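Local atomic coordinates of putative phosphoglycolate phosphatase (Lactobacillus delbrueckii, PDB entry 2HI0), a protein that probably hydrolyses phosphoglycolate, as a putative phosphoglycolate phosphatase of the haloacid dehalogenase-like hydrolase family. Residues G13-L22 with Y101-F112. Residues are numbered along the deposited sequence; the frame is centred on the assembly and turned at random.
Sequences GTILDTSADL and YADHCQIKTGPF. Unlike the reference sequence in segment 101-112: Gly110 (reference Cys).
Asp21, in the first turn of helix 19-32, reaches into the loop 104-109 and gathers several of its donors. Its CB lies 3.5 Å from Thr109 OG1 and also faces His104 O. CG is turned anti to the carbonyl carbon (chi1 -77°), which carries the carboxylate in among the loop's backbone N-H groups. Asp21 OD1 takes Lys108 N on its syn side at 2.9 Å, in a fairly straight bond of 166°. OD2 accepts from two donors on opposite faces of the carboxylate plane. Thr109 OG1 comes from well above that plane, 2.6 Å from Asp21 OD2, and Ile107 N arrives on the syn side. A weak bond from Thr109 N also reaches OD2. Several donors thus fix the rotation of this buried carboxylate and probably stabilise its negative charge. A water further links Asp21 N to Thr109 OG1, and a second joins Asp21 O to His104 O.

One residue on, Leu22 CD2 sits over one face of the Tyr101 ring, 3.8 Å from its centroid. Cys105 CB lies against the opposite face, toward the rim. Tyr101 OH is hydrogen-bonded to Lys135 NZ.

Asp17 N gives a nearly linear 2.8 Å bond to Gly110 O. Phe112 N returns a weak one to Ile15 O. The Asp17 carboxylate stacks on the Phe112 ring, the planes 7° apart, with Asp17 CB over the same face. Trp210 meets this ring too.

The short, weakly bonded antiparallel strands 16-17 and 110-111 meet here. Strand 16-17 soon follows Asp10, Asp12 and Thr14, probably the DxDx(T/V) signature of HAD enzymes. Asp10 and Asp12 bind a sodium ion with Asp190. Helices 19-32 and 87-103 probably open and close the helical cap, consistent with 13-18 and 104-112 being the paired core-to-cap linkers of a HAD-type fold, beside the metal site.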
# COMPACT_ATOMS: atom_id res chain seq x y z
N GLY A 13 4.35 -2.59 2.90
CA GLY A 13 4.94 -1.79 3.99
C GLY A 13 4.18 -1.85 5.30
O GLY A 13 4.55 -1.20 6.27
N THR A 14 3.10 -2.62 5.34
CA THR A 14 2.19 -2.63 6.45
C THR A 14 2.08 -4.06 6.95
O THR A 14 2.54 -4.38 8.04
CB THR A 14 0.81 -2.01 6.10
OG1 THR A 14 1.02 -0.67 5.58
CG2 THR A 14 -0.05 -1.95 7.28
N ILE A 15 1.48 -4.94 6.15
CA ILE A 15 1.42 -6.35 6.56
C ILE A 15 2.44 -7.27 5.86
O ILE A 15 2.85 -8.26 6.41
CB ILE A 15 0.01 -6.92 6.49
CG1 ILE A 15 -0.51 -6.99 5.03
CG2 ILE A 15 -0.94 -6.14 7.45
CD1 ILE A 15 -1.93 -7.68 4.89
N LEU A 16 2.87 -6.86 4.66
CA LEU A 16 3.81 -7.61 3.83
C LEU A 16 5.04 -6.76 3.49
O LEU A 16 4.92 -5.60 3.09
CB LEU A 16 3.17 -8.10 2.52
CG LEU A 16 2.20 -9.28 2.71
CD1 LEU A 16 1.68 -9.71 1.36
CD2 LEU A 16 2.85 -10.49 3.38
N ASP A 17 6.21 -7.41 3.63
CA ASP A 17 7.51 -6.84 3.35
C ASP A 17 7.77 -7.09 1.84
O ASP A 17 8.30 -8.14 1.44
CB ASP A 17 8.52 -7.55 4.24
CG ASP A 17 9.88 -6.96 4.20
OD1 ASP A 17 10.19 -6.13 3.31
OD2 ASP A 17 10.64 -7.39 5.10
N THR A 18 7.37 -6.12 1.00
CA THR A 18 7.32 -6.29 -0.47
C THR A 18 8.39 -5.55 -1.26
O THR A 18 8.46 -5.71 -2.49
CB THR A 18 5.94 -5.77 -0.99
OG1 THR A 18 5.74 -4.46 -0.52
CG2 THR A 18 4.75 -6.63 -0.52
N SER A 19 9.18 -4.68 -0.58
CA SER A 19 10.03 -3.76 -1.36
C SER A 19 11.09 -4.46 -2.19
O SER A 19 11.37 -4.04 -3.28
CB SER A 19 10.67 -2.75 -0.42
OG SER A 19 11.32 -3.35 0.67
N ALA A 20 11.63 -5.57 -1.70
CA ALA A 20 12.64 -6.28 -2.51
C ALA A 20 12.08 -6.81 -3.82
O ALA A 20 12.68 -6.61 -4.88
CB ALA A 20 13.30 -7.43 -1.74
N ASP A 21 10.92 -7.48 -3.77
CA ASP A 21 10.32 -8.09 -4.97
C ASP A 21 9.84 -6.98 -5.91
O ASP A 21 9.93 -7.10 -7.14
CB ASP A 21 9.17 -9.04 -4.61
CG ASP A 21 9.64 -10.40 -4.06
OD1 ASP A 21 10.82 -10.78 -4.21
OD2 ASP A 21 8.82 -11.14 -3.46
N LEU A 22 9.35 -5.88 -5.34
CA LEU A 22 8.95 -4.74 -6.19
C LEU A 22 10.14 -4.15 -6.98
O LEU A 22 10.05 -3.79 -8.17
CB LEU A 22 8.27 -3.63 -5.35
CG LEU A 22 6.86 -3.88 -4.88
CD1 LEU A 22 6.51 -2.81 -3.83
CD2 LEU A 22 5.80 -3.89 -5.96
N TYR A 101 5.65 -8.87 -12.19
CA TYR A 101 5.45 -8.76 -10.75
C TYR A 101 4.45 -9.82 -10.21
O TYR A 101 4.74 -10.50 -9.20
CB TYR A 101 5.05 -7.34 -10.36
CG TYR A 101 4.85 -7.27 -8.86
CD1 TYR A 101 5.91 -7.43 -7.99
CD2 TYR A 101 3.61 -7.05 -8.33
CE1 TYR A 101 5.73 -7.38 -6.63
CE2 TYR A 101 3.42 -7.01 -6.98
CZ TYR A 101 4.47 -7.17 -6.12
OH TYR A 101 4.24 -7.15 -4.75
N ALA A 102 3.28 -9.92 -10.83
CA ALA A 102 2.31 -10.92 -10.46
C ALA A 102 2.90 -12.35 -10.34
O ALA A 102 2.57 -13.10 -9.43
CB ALA A 102 1.09 -10.92 -11.46
N ASP A 103 3.78 -12.70 -11.27
CA ASP A 103 4.41 -14.02 -11.28
C ASP A 103 5.66 -14.11 -10.39
O ASP A 103 6.24 -15.20 -10.25
CB ASP A 103 4.84 -14.36 -12.71
CG ASP A 103 3.66 -14.51 -13.66
OD1 ASP A 103 2.53 -14.80 -13.17
OD2 ASP A 103 3.85 -14.30 -14.88
N HIS A 104 6.10 -12.98 -9.85
CA HIS A 104 7.30 -12.96 -9.01
C HIS A 104 7.10 -12.20 -7.70
O HIS A 104 8.03 -11.53 -7.24
CB HIS A 104 8.47 -12.36 -9.80
CG HIS A 104 8.83 -13.14 -11.03
ND1 HIS A 104 8.17 -13.03 -12.24
CD2 HIS A 104 9.83 -14.03 -11.22
CE1 HIS A 104 8.76 -13.83 -13.12
NE2 HIS A 104 9.74 -14.47 -12.52
N CYS A 105 5.89 -12.18 -7.18
CA CYS A 105 5.62 -11.35 -6.01
C CYS A 105 5.82 -12.12 -4.69
O CYS A 105 5.54 -11.56 -3.63
CB CYS A 105 4.20 -10.75 -6.06
SG CYS A 105 2.91 -11.97 -6.12
N GLN A 106 6.32 -13.36 -4.72
CA GLN A 106 6.46 -14.15 -3.50
C GLN A 106 7.81 -14.85 -3.43
O GLN A 106 7.90 -16.01 -3.09
CB GLN A 106 5.30 -15.14 -3.43
CG GLN A 106 4.94 -15.51 -2.02
CD GLN A 106 4.09 -16.78 -1.98
OE1 GLN A 106 3.22 -16.98 -2.84
NE2 GLN A 106 4.36 -17.65 -1.01
N ILE A 107 8.85 -14.13 -3.74
CA ILE A 107 10.21 -14.68 -3.72
C ILE A 107 10.83 -14.21 -2.39
O ILE A 107 10.99 -15.02 -1.47
CB ILE A 107 11.04 -14.22 -4.97
CG1 ILE A 107 10.37 -14.66 -6.28
CG2 ILE A 107 12.51 -14.73 -4.91
CD1 ILE A 107 11.06 -14.16 -7.52
N LYS A 108 11.12 -12.92 -2.24
CA LYS A 108 11.59 -12.37 -0.97
C LYS A 108 10.43 -11.91 -0.04
O LYS A 108 10.64 -11.63 1.15
CB LYS A 108 12.50 -11.16 -1.25
CG LYS A 108 13.73 -11.47 -2.07
CD LYS A 108 14.54 -12.61 -1.49
CE LYS A 108 15.96 -12.64 -2.07
NZ LYS A 108 16.89 -11.78 -1.26
N THR A 109 9.21 -11.86 -0.57
CA THR A 109 8.09 -11.28 0.17
C THR A 109 7.55 -12.23 1.23
O THR A 109 7.22 -13.36 0.95
CB THR A 109 6.95 -10.78 -0.76
OG1 THR A 109 7.46 -9.79 -1.67
CG2 THR A 109 5.81 -10.19 0.08
N GLY A 110 7.42 -11.71 2.45
CA GLY A 110 6.75 -12.38 3.56
C GLY A 110 6.11 -11.37 4.50
O GLY A 110 6.28 -10.16 4.34
N PRO A 111 5.42 -11.86 5.53
CA PRO A 111 4.82 -10.97 6.53
C PRO A 111 5.94 -10.31 7.33
O PRO A 111 6.99 -10.90 7.51
CB PRO A 111 4.00 -11.93 7.40
CG PRO A 111 4.69 -13.26 7.24
CD PRO A 111 5.22 -13.29 5.84
N PHE A 112 5.72 -9.10 7.80
CA PHE A 112 6.64 -8.53 8.80
C PHE A 112 6.55 -9.34 10.09
O PHE A 112 5.48 -9.89 10.44
CB PHE A 112 6.33 -7.04 9.09
CG PHE A 112 6.65 -6.11 7.95
CD1 PHE A 112 7.96 -5.64 7.73
CD2 PHE A 112 5.64 -5.67 7.11
CE1 PHE A 112 8.22 -4.76 6.69
CE2 PHE A 112 5.93 -4.83 6.07
CZ PHE A 112 7.21 -4.35 5.89
O HOH W 1 9.98 -8.51 -1.17
O HOH W 2 9.90 -9.61 -8.44